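Local coordinates for protein catechol 2,3-dioxygenase (Pseudomonas sp. KL28, PDB 3HPY) that probably catalyses the iron-dependent extradiol cleavage of catechols by O2, as a homotetramer taking part in the breakdown of aromatic hydrocarbons, at residues C[151-156]-C[267-272]; C[177-182]-C[271-276]; C[191-196]-C[248-253]. All blocks are in the same frame, centred on the assembly; numbering follows the deposited sequence.

Contact 1: residues C[151-156]-C[267-272]. With FE (Fe (III) ion), chain I; MCT (4-methylcatechol), chain J.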
loop_
_atom_site.group_PDB
_atom_site.type_symbol
_atom_site.label_atom_id
_atom_site.label_comp_id
_atom_site.label_asym_id
_atom_site.label_seq_id
_atom_site.Cartn_x
_atom_site.Cartn_y
_atom_site.Cartn_z
ATOM N N GLN C 151 -14.687 3.631 -11.219
ATOM C CA GLN C 151 -16.102 3.953 -11.396
ATOM C C GLN C 151 -16.408 5.403 -11.048
ATOM O O GLN C 151 -15.633 6.058 -10.355
ATOM C CB GLN C 151 -16.998 3.052 -10.525
ATOM C CG GLN C 151 -16.754 3.151 -9.020
ATOM C CD GLN C 151 -17.809 2.424 -8.188
ATOM O OE1 GLN C 151 -18.290 1.350 -8.563
ATOM N NE2 GLN C 151 -18.150 2.995 -7.038
ATOM N N LEU C 152 -17.535 5.902 -11.558
ATOM C CA LEU C 152 -17.998 7.246 -11.231
ATOM C C LEU C 152 -18.598 6.966 -9.851
ATOM O O LEU C 152 -19.638 6.320 -9.746
ATOM C CB LEU C 152 -19.090 7.695 -12.217
ATOM C CG LEU C 152 -19.895 8.954 -11.865
ATOM C CD1 LEU C 152 -18.992 10.175 -11.999
ATOM C CD2 LEU C 152 -21.120 9.089 -12.779
ATOM N N ASP C 153 -17.927 7.415 -8.794
ATOM C CA ASP C 153 -18.393 7.145 -7.433
ATOM C C ASP C 153 -19.558 8.006 -6.969
ATOM O O ASP C 153 -20.480 7.516 -6.321
ATOM C CB ASP C 153 -17.250 7.321 -6.435
ATOM C CG ASP C 153 -17.497 6.584 -5.148
ATOM O OD1 ASP C 153 -17.398 5.333 -5.170
ATOM O OD2 ASP C 153 -17.803 7.244 -4.127
ATOM N N HIS C 154 -19.488 9.293 -7.290
ATOM C CA HIS C 154 -20.510 10.243 -6.894
ATOM C C HIS C 154 -20.129 11.628 -7.380
ATOM O O HIS C 154 -19.241 11.793 -8.215
ATOM C CB HIS C 154 -20.620 10.301 -5.374
ATOM C CG HIS C 154 -19.360 10.738 -4.695
ATOM N ND1 HIS C 154 -18.315 9.875 -4.437
ATOM C CD2 HIS C 154 -18.981 11.943 -4.202
ATOM C CE1 HIS C 154 -17.352 10.527 -3.809
ATOM N NE2 HIS C 154 -17.730 11.782 -3.655
ATOM N N CYS C 155 -20.823 12.626 -6.836
ATOM C CA CYS C 155 -20.556 14.019 -7.149
ATOM C C CYS C 155 -21.058 14.803 -5.953
ATOM O O CYS C 155 -21.856 14.297 -5.157
ATOM C CB CYS C 155 -21.281 14.465 -8.425
ATOM S SG CYS C 155 -23.071 14.726 -8.257
ATOM N N LEU C 156 -20.572 16.027 -5.803
ATOM C CA LEU C 156 -20.990 16.865 -4.695
ATOM C C LEU C 156 -21.532 18.147 -5.303
ATOM O O LEU C 156 -20.820 18.853 -6.015
ATOM C CB LEU C 156 -19.799 17.156 -3.778
ATOM C CG LEU C 156 -20.054 17.774 -2.401
ATOM C CD1 LEU C 156 -18.768 17.744 -1.585
ATOM C CD2 LEU C 156 -20.537 19.199 -2.548
ATOM N N GLU C 267 -12.479 14.545 -8.453
ATOM C CA GLU C 267 -11.831 13.891 -7.321
ATOM C C GLU C 267 -11.503 12.436 -7.634
ATOM O O GLU C 267 -12.244 11.763 -8.369
ATOM C CB GLU C 267 -12.749 13.957 -6.098
ATOM C CG GLU C 267 -12.317 13.126 -4.901
ATOM C CD GLU C 267 -13.424 13.007 -3.859
ATOM O OE1 GLU C 267 -14.563 12.683 -4.251
ATOM O OE2 GLU C 267 -13.166 13.227 -2.659
ATOM N N THR C 268 -10.373 11.973 -7.100
ATOM C CA THR C 268 -9.950 10.580 -7.234
ATOM C C THR C 268 -9.803 10.117 -5.793
ATOM O O THR C 268 -8.916 10.593 -5.077
ATOM C CB THR C 268 -8.560 10.409 -7.894
ATOM O OG1 THR C 268 -7.603 11.223 -7.206
ATOM C CG2 THR C 268 -8.597 10.771 -9.355
ATOM N N PHE C 269 -10.671 9.222 -5.341
ATOM C CA PHE C 269 -10.544 8.746 -3.968
ATOM C C PHE C 269 -10.797 7.248 -3.843
ATOM O O PHE C 269 -11.150 6.581 -4.819
ATOM C CB PHE C 269 -11.503 9.501 -3.042
ATOM C CG PHE C 269 -12.834 8.837 -2.875
ATOM C CD1 PHE C 269 -13.717 8.754 -3.938
ATOM C CD2 PHE C 269 -13.183 8.248 -1.660
ATOM C CE1 PHE C 269 -14.933 8.091 -3.798
ATOM C CE2 PHE C 269 -14.397 7.582 -1.513
ATOM C CZ PHE C 269 -15.272 7.504 -2.584
ATOM N N MET C 270 -10.586 6.733 -2.633
ATOM C CA MET C 270 -10.823 5.330 -2.321
ATOM C C MET C 270 -10.986 5.154 -0.804
ATOM O O MET C 270 -10.590 6.019 -0.017
ATOM C CB MET C 270 -9.695 4.440 -2.886
ATOM C CG MET C 270 -8.340 4.532 -2.221
ATOM S SD MET C 270 -8.307 3.691 -0.626
ATOM C CE MET C 270 -8.728 2.019 -1.110
ATOM N N GLY C 271 -11.611 4.052 -0.399
ATOM C CA GLY C 271 -11.815 3.806 1.020
ATOM C C GLY C 271 -13.174 4.213 1.568
ATOM O O GLY C 271 -14.091 4.558 0.822
ATOM N N GLY C 272 -13.295 4.172 2.889
ATOM C CA GLY C 272 -14.545 4.523 3.528
ATOM C C GLY C 272 -15.116 3.267 4.133
ATOM O O GLY C 272 -14.671 2.169 3.804
HETATM FE FE FE I . -16.210 13.547 -3.170
HETATM C C1 MCT J . -16.154 15.154 1.612
HETATM C C2 MCT J . -16.184 15.580 0.273
HETATM C C3 MCT J . -16.160 14.613 -0.758
HETATM O O3 MCT J . -16.184 15.014 -2.032
HETATM C C4 MCT J . -16.113 13.225 -0.457
HETATM O O4 MCT J . -16.090 12.311 -1.468
HETATM C C5 MCT J . -16.084 12.796 0.899
HETATM C C6 MCT J . -16.107 13.773 1.927
HETATM C C MCT J . -16.172 16.169 2.711
#

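Contact 2: residues C[177-182]-C[271-276]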
loop_
_atom_site.group_PDB
_atom_site.type_symbol
_atom_site.label_atom_id
_atom_site.label_comp_id
_atom_site.label_asym_id
_atom_site.label_seq_id
_atom_site.Cartn_x
_atom_site.Cartn_y
_atom_site.Cartn_z
ATOM N N LEU C 177 -29.409 9.028 4.871
ATOM C CA LEU C 177 -28.287 9.819 5.365
ATOM C C LEU C 177 -27.182 8.969 5.963
ATOM O O LEU C 177 -27.415 8.201 6.900
ATOM C CB LEU C 177 -28.760 10.805 6.438
ATOM C CG LEU C 177 -28.392 12.280 6.257
ATOM C CD1 LEU C 177 -28.738 13.056 7.522
ATOM C CD2 LEU C 177 -26.926 12.410 5.945
ATOM N N VAL C 178 -25.969 9.109 5.435
ATOM C CA VAL C 178 -24.857 8.354 5.977
ATOM C C VAL C 178 -24.118 9.287 6.919
ATOM O O VAL C 178 -23.780 8.914 8.039
ATOM C CB VAL C 178 -23.901 7.855 4.874
ATOM C CG1 VAL C 178 -22.799 7.042 5.501
ATOM C CG2 VAL C 178 -24.665 7.017 3.843
ATOM N N GLU C 179 -23.878 10.513 6.469
ATOM C CA GLU C 179 -23.192 11.493 7.303
ATOM C C GLU C 179 -23.659 12.920 7.048
ATOM O O GLU C 179 -24.135 13.252 5.956
ATOM C CB GLU C 179 -21.679 11.428 7.088
ATOM C CG GLU C 179 -20.969 10.334 7.846
ATOM C CD GLU C 179 -19.466 10.562 7.869
ATOM O OE1 GLU C 179 -19.053 11.692 8.205
ATOM O OE2 GLU C 179 -18.704 9.621 7.558
ATOM N N ARG C 180 -23.505 13.768 8.058
ATOM C CA ARG C 180 -23.898 15.158 7.920
ATOM C C ARG C 180 -23.019 16.121 8.695
ATOM O O ARG C 180 -22.439 15.783 9.734
ATOM C CB ARG C 180 -25.351 15.350 8.358
ATOM C CG ARG C 180 -25.607 15.058 9.821
ATOM C CD ARG C 180 -27.103 14.945 10.093
ATOM N NE ARG C 180 -27.345 14.198 11.318
ATOM C CZ ARG C 180 -28.523 13.710 11.689
ATOM N NH1 ARG C 180 -29.598 13.889 10.926
ATOM N NH2 ARG C 180 -28.618 13.026 12.822
ATOM N N VAL C 181 -22.921 17.331 8.167
ATOM C CA VAL C 181 -22.153 18.371 8.815
ATOM C C VAL C 181 -23.151 19.339 9.450
ATOM O O VAL C 181 -23.901 20.012 8.744
ATOM C CB VAL C 181 -21.270 19.113 7.795
ATOM C CG1 VAL C 181 -20.650 20.336 8.438
ATOM C CG2 VAL C 181 -20.189 18.174 7.282
ATOM N N LEU C 182 -23.172 19.377 10.782
ATOM C CA LEU C 182 -24.077 20.258 11.518
ATOM C C LEU C 182 -23.617 21.702 11.401
ATOM O O LEU C 182 -22.458 22.017 11.673
ATOM C CB LEU C 182 -24.130 19.882 13.007
ATOM C CG LEU C 182 -25.049 18.749 13.475
ATOM C CD1 LEU C 182 -24.727 17.471 12.729
ATOM C CD2 LEU C 182 -24.879 18.548 14.967
ATOM N N GLY C 271 -11.611 4.052 -0.399
ATOM C CA GLY C 271 -11.815 3.806 1.020
ATOM C C GLY C 271 -13.174 4.213 1.568
ATOM O O GLY C 271 -14.091 4.558 0.822
ATOM N N GLY C 272 -13.295 4.172 2.889
ATOM C CA GLY C 272 -14.545 4.523 3.528
ATOM C C GLY C 272 -15.116 3.267 4.133
ATOM O O GLY C 272 -14.671 2.169 3.804
ATOM N N TYR C 273 -16.093 3.417 5.019
ATOM C CA TYR C 273 -16.695 2.259 5.654
ATOM C C TYR C 273 -17.834 1.698 4.823
ATOM O O TYR C 273 -17.996 2.061 3.660
ATOM C CB TYR C 273 -17.154 2.604 7.073
ATOM C CG TYR C 273 -17.939 3.885 7.202
ATOM C CD1 TYR C 273 -19.337 3.882 7.139
ATOM C CD2 TYR C 273 -17.288 5.108 7.379
ATOM C CE1 TYR C 273 -20.065 5.065 7.245
ATOM C CE2 TYR C 273 -18.006 6.297 7.489
ATOM C CZ TYR C 273 -19.395 6.266 7.420
ATOM O OH TYR C 273 -20.120 7.436 7.514
ATOM N N HIS C 274 -18.636 0.829 5.429
ATOM C CA HIS C 274 -19.706 0.180 4.694
ATOM C C HIS C 274 -21.056 0.301 5.355
ATOM O O HIS C 274 -21.522 -0.626 6.010
ATOM C CB HIS C 274 -19.336 -1.290 4.509
ATOM C CG HIS C 274 -17.992 -1.482 3.885
ATOM N ND1 HIS C 274 -17.745 -1.207 2.558
ATOM C CD2 HIS C 274 -16.803 -1.847 4.421
ATOM C CE1 HIS C 274 -16.462 -1.394 2.303
ATOM N NE2 HIS C 274 -15.868 -1.780 3.417
ATOM N N PRO C 275 -21.711 1.451 5.184
ATOM C CA PRO C 275 -23.023 1.625 5.803
ATOM C C PRO C 275 -24.147 0.882 5.101
ATOM O O PRO C 275 -24.087 0.607 3.903
ATOM C CB PRO C 275 -23.214 3.135 5.777
ATOM C CG PRO C 275 -22.519 3.533 4.514
ATOM C CD PRO C 275 -21.254 2.700 4.542
ATOM N N TYR C 276 -25.172 0.549 5.875
ATOM C CA TYR C 276 -26.344 -0.134 5.357
ATOM C C TYR C 276 -27.545 0.741 5.755
ATOM O O TYR C 276 -27.437 1.586 6.643
ATOM C CB TYR C 276 -26.425 -1.552 5.948
ATOM C CG TYR C 276 -25.482 -2.555 5.278
ATOM C CD1 TYR C 276 -25.904 -3.303 4.177
ATOM C CD2 TYR C 276 -24.138 -2.689 5.689
ATOM C CE1 TYR C 276 -25.022 -4.152 3.485
ATOM C CE2 TYR C 276 -23.242 -3.546 5.002
ATOM C CZ TYR C 276 -23.698 -4.267 3.893
ATOM O OH TYR C 276 -22.853 -5.069 3.146
#

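Contact 3: residues C[191-196]-C[248-253]. With MCT (4-methylcatechol), chain J.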
loop_
_atom_site.group_PDB
_atom_site.type_symbol
_atom_site.label_atom_id
_atom_site.label_comp_id
_atom_site.label_asym_id
_atom_site.label_seq_id
_atom_site.Cartn_x
_atom_site.Cartn_y
_atom_site.Cartn_z
ATOM N N GLY C 191 -24.274 20.175 5.307
ATOM C CA GLY C 191 -23.746 19.245 4.327
ATOM C C GLY C 191 -24.390 17.895 4.569
ATOM O O GLY C 191 -24.599 17.481 5.706
ATOM N N ILE C 192 -24.660 17.183 3.489
ATOM C CA ILE C 192 -25.349 15.917 3.591
ATOM C C ILE C 192 -24.763 14.877 2.618
ATOM O O ILE C 192 -24.547 15.175 1.439
ATOM C CB ILE C 192 -26.859 16.243 3.357
ATOM C CG1 ILE C 192 -27.486 16.693 4.679
ATOM C CG2 ILE C 192 -27.584 15.109 2.721
ATOM C CD1 ILE C 192 -28.919 17.162 4.552
ATOM N N TRP C 193 -24.476 13.676 3.132
ATOM C CA TRP C 193 -23.917 12.572 2.329
ATOM C C TRP C 193 -24.918 11.418 2.220
ATOM O O TRP C 193 -25.129 10.670 3.173
ATOM C CB TRP C 193 -22.606 12.071 2.954
ATOM C CG TRP C 193 -21.476 13.018 2.731
ATOM C CD1 TRP C 193 -20.479 12.908 1.797
ATOM C CD2 TRP C 193 -21.295 14.285 3.364
ATOM N NE1 TRP C 193 -19.698 14.037 1.803
ATOM C CE2 TRP C 193 -20.177 14.901 2.754
ATOM C CE3 TRP C 193 -21.978 14.969 4.381
ATOM C CZ2 TRP C 193 -19.721 16.171 3.135
ATOM C CZ3 TRP C 193 -21.527 16.231 4.758
ATOM C CH2 TRP C 193 -20.410 16.819 4.132
ATOM N N LEU C 194 -25.507 11.257 1.040
ATOM C CA LEU C 194 -26.524 10.233 0.835
ATOM C C LEU C 194 -26.088 8.960 0.091
ATOM O O LEU C 194 -25.287 9.012 -0.843
ATOM C CB LEU C 194 -27.710 10.867 0.095
ATOM C CG LEU C 194 -28.235 12.208 0.621
ATOM C CD1 LEU C 194 -29.098 12.862 -0.453
ATOM C CD2 LEU C 194 -29.020 12.008 1.915
ATOM N N SER C 195 -26.645 7.821 0.498
ATOM C CA SER C 195 -26.350 6.542 -0.145
ATOM C C SER C 195 -27.651 5.869 -0.576
ATOM O O SER C 195 -28.681 6.030 0.067
ATOM C CB SER C 195 -25.589 5.618 0.823
ATOM O OG SER C 195 -25.385 4.310 0.286
ATOM N N CYS C 196 -27.600 5.138 -1.684
ATOM C CA CYS C 196 -28.755 4.388 -2.173
ATOM C C CYS C 196 -28.258 2.959 -2.322
ATOM O O CYS C 196 -28.752 2.193 -3.152
ATOM C CB CYS C 196 -29.222 4.927 -3.532
ATOM S SG CYS C 196 -27.986 4.898 -4.859
ATOM N N HIS C 248 -10.265 12.473 4.383
ATOM C CA HIS C 248 -11.429 13.243 4.842
ATOM C C HIS C 248 -11.857 12.582 6.137
ATOM O O HIS C 248 -11.666 11.369 6.261
ATOM C CB HIS C 248 -12.651 13.077 3.924
ATOM C CG HIS C 248 -12.739 13.803 2.571
ATOM N ND1 HIS C 248 -12.920 13.084 1.394
ATOM C CD2 HIS C 248 -12.685 15.107 2.251
ATOM C CE1 HIS C 248 -12.988 13.954 0.407
ATOM N NE2 HIS C 248 -12.866 15.163 0.888
ATOM N N GLY C 249 -12.448 13.270 7.116
ATOM C CA GLY C 249 -12.919 12.562 8.309
ATOM C C GLY C 249 -14.229 11.940 7.849
ATOM O O GLY C 249 -14.530 10.747 8.013
ATOM N N VAL C 250 -15.005 12.829 7.252
ATOM C CA VAL C 250 -16.272 12.531 6.635
ATOM C C VAL C 250 -15.903 11.371 5.742
ATOM O O VAL C 250 -14.972 11.485 4.946
ATOM C CB VAL C 250 -16.666 13.719 5.763
ATOM C CG1 VAL C 250 -17.876 13.403 4.915
ATOM C CG2 VAL C 250 -16.881 14.918 6.644
ATOM N N THR C 251 -16.591 10.249 5.920
ATOM C CA THR C 251 -16.371 9.056 5.117
ATOM C C THR C 251 -15.019 8.354 5.258
ATOM O O THR C 251 -14.871 7.230 4.783
ATOM C CB THR C 251 -16.641 9.362 3.619
ATOM O OG1 THR C 251 -15.522 10.042 3.036
ATOM C CG2 THR C 251 -17.876 10.258 3.498
ATOM N N ARG C 252 -14.043 8.981 5.908
ATOM C CA ARG C 252 -12.733 8.340 6.068
ATOM C C ARG C 252 -12.099 8.084 4.685
ATOM O O ARG C 252 -11.081 7.406 4.578
ATOM C CB ARG C 252 -12.871 6.979 6.787
ATOM C CG ARG C 252 -13.704 6.892 8.100
ATOM C CD ARG C 252 -13.784 5.398 8.530
ATOM N NE ARG C 252 -14.403 5.087 9.826
ATOM C CZ ARG C 252 -14.526 3.845 10.305
ATOM N NH1 ARG C 252 -14.076 2.812 9.593
ATOM N NH2 ARG C 252 -15.087 3.630 11.493
ATOM N N GLY C 253 -12.709 8.619 3.631
ATOM C CA GLY C 253 -12.192 8.406 2.286
ATOM C C GLY C 253 -10.975 9.226 1.889
ATOM O O GLY C 253 -11.008 10.458 1.910
HETATM C C1 MCT J . -16.154 15.154 1.612
HETATM C C2 MCT J . -16.184 15.580 0.273
HETATM C C3 MCT J . -16.160 14.613 -0.758
HETATM O O3 MCT J . -16.184 15.014 -2.032
HETATM C C4 MCT J . -16.113 13.225 -0.457
HETATM O O4 MCT J . -16.090 12.311 -1.468
HETATM C C5 MCT J . -16.084 12.796 0.899
HETATM C C6 MCT J . -16.107 13.773 1.927
HETATM C C MCT J . -16.172 16.169 2.711
#

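Contact 1: residues C[151-156]-C[267-272]
D153 and F269, with CA atoms 8.7 Å apart, mark the point where strand 151-156 passes strand 267-270 at 106°. No hydrogen bond joins the two segments: strand 213-220 runs between them in the curled sheet, antiparallel to the first and parallel to the second. Two ligands of the extradiol dioxygenase iron site, a triad of two histidines and one carboxylate, come from these strands, H154 and E267; H216 of the intervening strand completes it. A classic beta bulge sets both D153 and H154 opposite S218, and D153 CB is directed at the other strand. H154 NE2 lies 2.4 Å from the iron, and E267 OE1 reaches the same ion on a side chain extended beyond CG. H154 NE2 and E267 OE1, 3.3 Å apart, are not hydrogen-bonded; both coordinate the iron. 4-Methylcatechol chelates through both ring oxygens, O3 and O4, with O3 1.9 Å from the iron. E267 is held in turn by S218 OG at OE1 and T255 OG1 at OE2. The H154 ring is fixed from behind: ND1 gives a 2.7 Å hydrogen bond to the anti lone pair of D153 OD2, nearly in the ring plane, which orients NE2 toward the iron. D153 is thus the second-shell partner of H154; Q151 NE2, donating to D153 OD1 (3.1 Å), holds it from one layer further out. F269 lies against both residues. Its CE1 meets the edge of the imidazole at H154 CE1, 3.4 Å away, with ring planes 76° apart. With CG anti to the backbone N (chi1 -158°), the D153 carboxylate comes to the F269 rim from the edge, its plane steeply turned from the ring, and D153 OD2 rests 3.0 Å from F269 CZ.

Contact 2: residues C[177-182]-C[271-276]
Y273 and V178 bury the most surface here, where the loop after strand 265-270 folds back over strand 177-182. The CA atoms of V178 and P275, the nearest pair across the segments, are 7.0 Å apart. A classic beta bulge turns consecutive V178 and E179 to the same partner, W193, and so both their CB atoms face the loop. V178 CG1, anti to the backbone N (chi1 -178°), does the apolar work: it lies 3.8 Å from Y273 CE1 and 3.7 Å from P275 CG, filling the angle between phenol and pyrrolidine. The valine and tyrosine side chains run past each other in opposite directions, while the proline crosses the valine at about a right angle. Y273 OH passes V178 and donates to the anti lone pair of E179 OE2, 2.6 Å away; carboxylate and ring are nearly coplanar, 11° apart. R51 of a second subunit packs on Y273, so the loop also lies at a subunit interface. The same E179 OE2 accepts the backbone N of T251, and W284 NE1 adds a weak bond at OE1. The E179 side chain comes to about 7 Å from the bound 4-methylcatechol, and such donors round a buried carboxylate would be expected to stabilise its negative charge.

Contact 3: residues C[191-196]-C[248-253]
W193 carries this contact, meeting V250 and T251 of the loop 248-253, and the chain reaches it by turning a corner at G191. The backbone of G191 passes close to the far end of the indole, its CA 4.1 Å from W193 CH2. I192 and, two residues on, L194 turn to the other face of the strand and pack on helix 162-171. Between them W193 points at the loop, its CG anti to the carbonyl carbon (chi1 -74°), and presents a ring face to V250. V250 CG1 makes a CH-pi contact there, 3.7 Å from the centroid of the five-membered ring and 20° off its normal. T251 CG2 meets the indole more loosely, at CD1. The pocket for 4-methylcatechol, set in the curled sheet of the glyoxalase/dioxygenase (VOC) fold, takes one wall from each segment. On the strand side the indole touches the ligand directly: W193 NE1 is 3.6 Å from ligand C6, and W193 CZ2 stands equally far from the methyl carbon C. V250 CG1, anti to the backbone N, sits beside this junction of indole and catechol and touches both, 3.5 Å from ligand C6. Over the opposite face of the catechol H248 lays its imidazole, with ligand C6 3.3 Å above the imidazole centre, so that the aromatic ring is held between tryptophan and histidine. T251 OG1 approaches to 3.5 Å from ligand C5. H248 NE2 is hydrogen-bonded to Y257 OH, which also hydrogen-bonds the ligand, and the ring of H201 meets W193. Past the tryptophan, S195 OG is hydrogen-bonded to K199 O and S197 N, and C196 N is hydrogen-bonded to D202 OD2.

In the fold
Along the chain, strand 151-156 comes first and contact 1 closes the long loop from it to 267-272. Strand 177-182 starts inside that loop, yet contact 2 runs on to 271-276, so the two loops overlap and share G271 and G272. Contact 3, from 191-196 to 248-253, is nested within both. Contacts 2 and 3 are immediate neighbours, their first strands adjacent in the curled sheet: V178 N lies 2.9 Å from W193 O, and V181 packs on the indole. Contacts 1 and 3 enclose the same 4-methylcatechol, and E267 packs on H248. Together they bring two metal-bearing strands of the curled sheet round the ligand and hold loops 248-253 and 271-276 against strands 189-195 and 176-182.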